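Carbohydrate kinase, pfkB family (Enterococcus faecalis, PDB 3KTN) is a putative 2-keto-3-deoxygluconate kinase of the PfkB (ribokinase-like) family, and probably transfers a phosphate from ATP to its sugar-acid substrate. Local coordinates at the interface of chains A and B. Sequence-based numbering; all coordinates share one arbitrary frame. Chains: chain A/B, Carbohydrate kinase, pfkB family.

The interface of chains A and B. Residues chain A 100-103, 275; chain B 334-337.
Strand 101-105 of chain A, with A:Pro100 leading into it, pairs with the C-terminal strand 336-339 of chain B, while A:Arg275 reaches over from the loop between magnesium-site residues A:Asp274 and A:Ile276, just ahead of the GAGD signature of the PfkB family. The register is parallel, A:Thr101 facing B:Leu336 and A:Gln102 facing B:Ile337. Backbone bonds define it: A:Thr101 N donates to B:Asp335 O (2.9 Å), B:Ile337 N to A:Thr101 O (2.9 Å) and A:Val103 N to B:Ile337 O (2.8 Å). B:Asp335 O also has a long 3.3 Å link to water 1, which in turn meets the hydroxyl OG1 of A:Thr101.

Side chains segregate onto the two faces of the added strand. On one, B:Leu336, its CG anti to the backbone N, spreads its methyls over chain A: CD1 lies 3.8 Å from A:Val103 CG2, and CD2 meets A:Thr101 CG2. B:Ile337 points to the other face, alongside A:Pro100 and A:Gln102, with its CD1 3.8 Å from A:Pro100 CG and near the amide NE2 of A:Gln102.

A:Arg275 and B:Asp335 meet tip to tip in a salt bridge, NH1 to OD1 at 2.7 Å, through the syn lone pair of OD1. The guanidinium and carboxylate planes are nearly perpendicular (80°), OD1 sits well out of the guanidinium plane, and the bond is bent at H (124°), making this a salt bridge with a poorly aligned hydrogen bond. The bend of the arginine at chi3 (-74°) turns its tip toward the carboxylate, while CG lies beside B:Leu336 CD2. Whether this strand pairing between the chains belongs to a biological oligomer cannot be settled from the crystal structure by itself.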
loop_
_atom_site.group_PDB
_atom_site.type_symbol
_atom_site.label_atom_id
_atom_site.label_comp_id
_atom_site.label_asym_id
_atom_site.label_seq_id
_atom_site.Cartn_x
_atom_site.Cartn_y
_atom_site.Cartn_z
ATOM N N PRO A 100 21.670 -12.541 -0.450
ATOM C CA PRO A 100 22.202 -11.240 -0.026
ATOM C C PRO A 100 21.361 -10.026 -0.406
ATOM O O PRO A 100 20.563 -10.064 -1.343
ATOM C CB PRO A 100 23.588 -11.207 -0.673
ATOM C CG PRO A 100 23.403 -12.018 -1.921
ATOM C CD PRO A 100 22.547 -13.175 -1.455
ATOM N N THR A 101 21.534 -8.958 0.357
ATOM C CA THR A 101 20.861 -7.700 0.097
ATOM C C THR A 101 21.626 -7.122 -1.093
ATOM O O THR A 101 22.858 -7.232 -1.153
ATOM C CB THR A 101 20.976 -6.778 1.336
ATOM O OG1 THR A 101 20.094 -7.266 2.360
ATOM C CG2 THR A 101 20.613 -5.326 0.993
ATOM N N GLN A 102 20.908 -6.533 -2.048
ATOM C CA GLN A 102 21.549 -5.976 -3.240
ATOM C C GLN A 102 21.414 -4.457 -3.317
ATOM O O GLN A 102 20.308 -3.921 -3.380
ATOM C CB GLN A 102 20.935 -6.593 -4.509
ATOM C CG GLN A 102 20.959 -8.131 -4.591
ATOM C CD GLN A 102 22.266 -8.698 -5.134
ATOM O OE1 GLN A 102 23.065 -7.985 -5.747
ATOM N NE2 GLN A 102 22.478 -9.994 -4.931
ATOM N N VAL A 103 22.546 -3.767 -3.325
ATOM C CA VAL A 103 22.552 -2.316 -3.418
ATOM C C VAL A 103 23.030 -1.929 -4.811
ATOM O O VAL A 103 24.067 -2.401 -5.271
ATOM C CB VAL A 103 23.477 -1.694 -2.355
ATOM C CG1 VAL A 103 23.671 -0.202 -2.622
ATOM C CG2 VAL A 103 22.866 -1.886 -0.971
ATOM N N ARG A 275 21.203 -4.107 7.492
ATOM C CA ARG A 275 22.469 -3.620 8.029
ATOM C C ARG A 275 22.994 -2.354 7.380
ATOM O O ARG A 275 23.991 -1.794 7.828
ATOM C CB ARG A 275 23.541 -4.702 7.918
ATOM C CG ARG A 275 23.673 -5.276 6.531
ATOM C CD ARG A 275 24.887 -6.177 6.429
ATOM N NE ARG A 275 26.106 -5.386 6.400
ATOM C CZ ARG A 275 27.325 -5.892 6.295
ATOM N NH1 ARG A 275 27.498 -7.204 6.213
ATOM N NH2 ARG A 275 28.372 -5.083 6.271
ATOM N N ILE B 334 29.381 -13.258 2.570
ATOM C CA ILE B 334 29.019 -11.941 2.054
ATOM C C ILE B 334 27.492 -11.863 1.983
ATOM O O ILE B 334 26.870 -12.521 1.143
ATOM C CB ILE B 334 29.595 -11.707 0.641
ATOM C CG1 ILE B 334 31.098 -11.998 0.625
ATOM C CG2 ILE B 334 29.328 -10.276 0.202
ATOM C CD1 ILE B 334 31.911 -11.131 1.564
ATOM N N ASP B 335 26.889 -11.065 2.862
ATOM C CA ASP B 335 25.430 -10.932 2.887
ATOM C C ASP B 335 24.923 -9.649 2.233
ATOM O O ASP B 335 23.716 -9.395 2.211
ATOM C CB ASP B 335 24.918 -10.992 4.329
ATOM C CG ASP B 335 25.464 -9.859 5.194
ATOM O OD1 ASP B 335 26.061 -8.904 4.644
ATOM O OD2 ASP B 335 25.287 -9.910 6.428
ATOM N N LEU B 336 25.839 -8.837 1.713
ATOM C CA LEU B 336 25.461 -7.576 1.073
ATOM C C LEU B 336 26.367 -7.294 -0.125
ATOM O O LEU B 336 27.583 -7.253 0.005
ATOM C CB LEU B 336 25.550 -6.429 2.093
ATOM C CG LEU B 336 25.191 -4.971 1.740
ATOM C CD1 LEU B 336 24.897 -4.810 0.272
ATOM C CD2 LEU B 336 23.988 -4.549 2.543
ATOM N N ILE B 337 25.756 -7.099 -1.290
ATOM C CA ILE B 337 26.494 -6.829 -2.514
ATOM C C ILE B 337 26.223 -5.416 -3.031
ATOM O O ILE B 337 25.069 -5.000 -3.149
ATOM C CB ILE B 337 26.114 -7.852 -3.596
ATOM C CG1 ILE B 337 26.538 -9.251 -3.140
ATOM C CG2 ILE B 337 26.753 -7.482 -4.927
ATOM C CD1 ILE B 337 26.043 -10.349 -4.042
HETATM O O HOH W 1 20.882 -9.379 3.884
#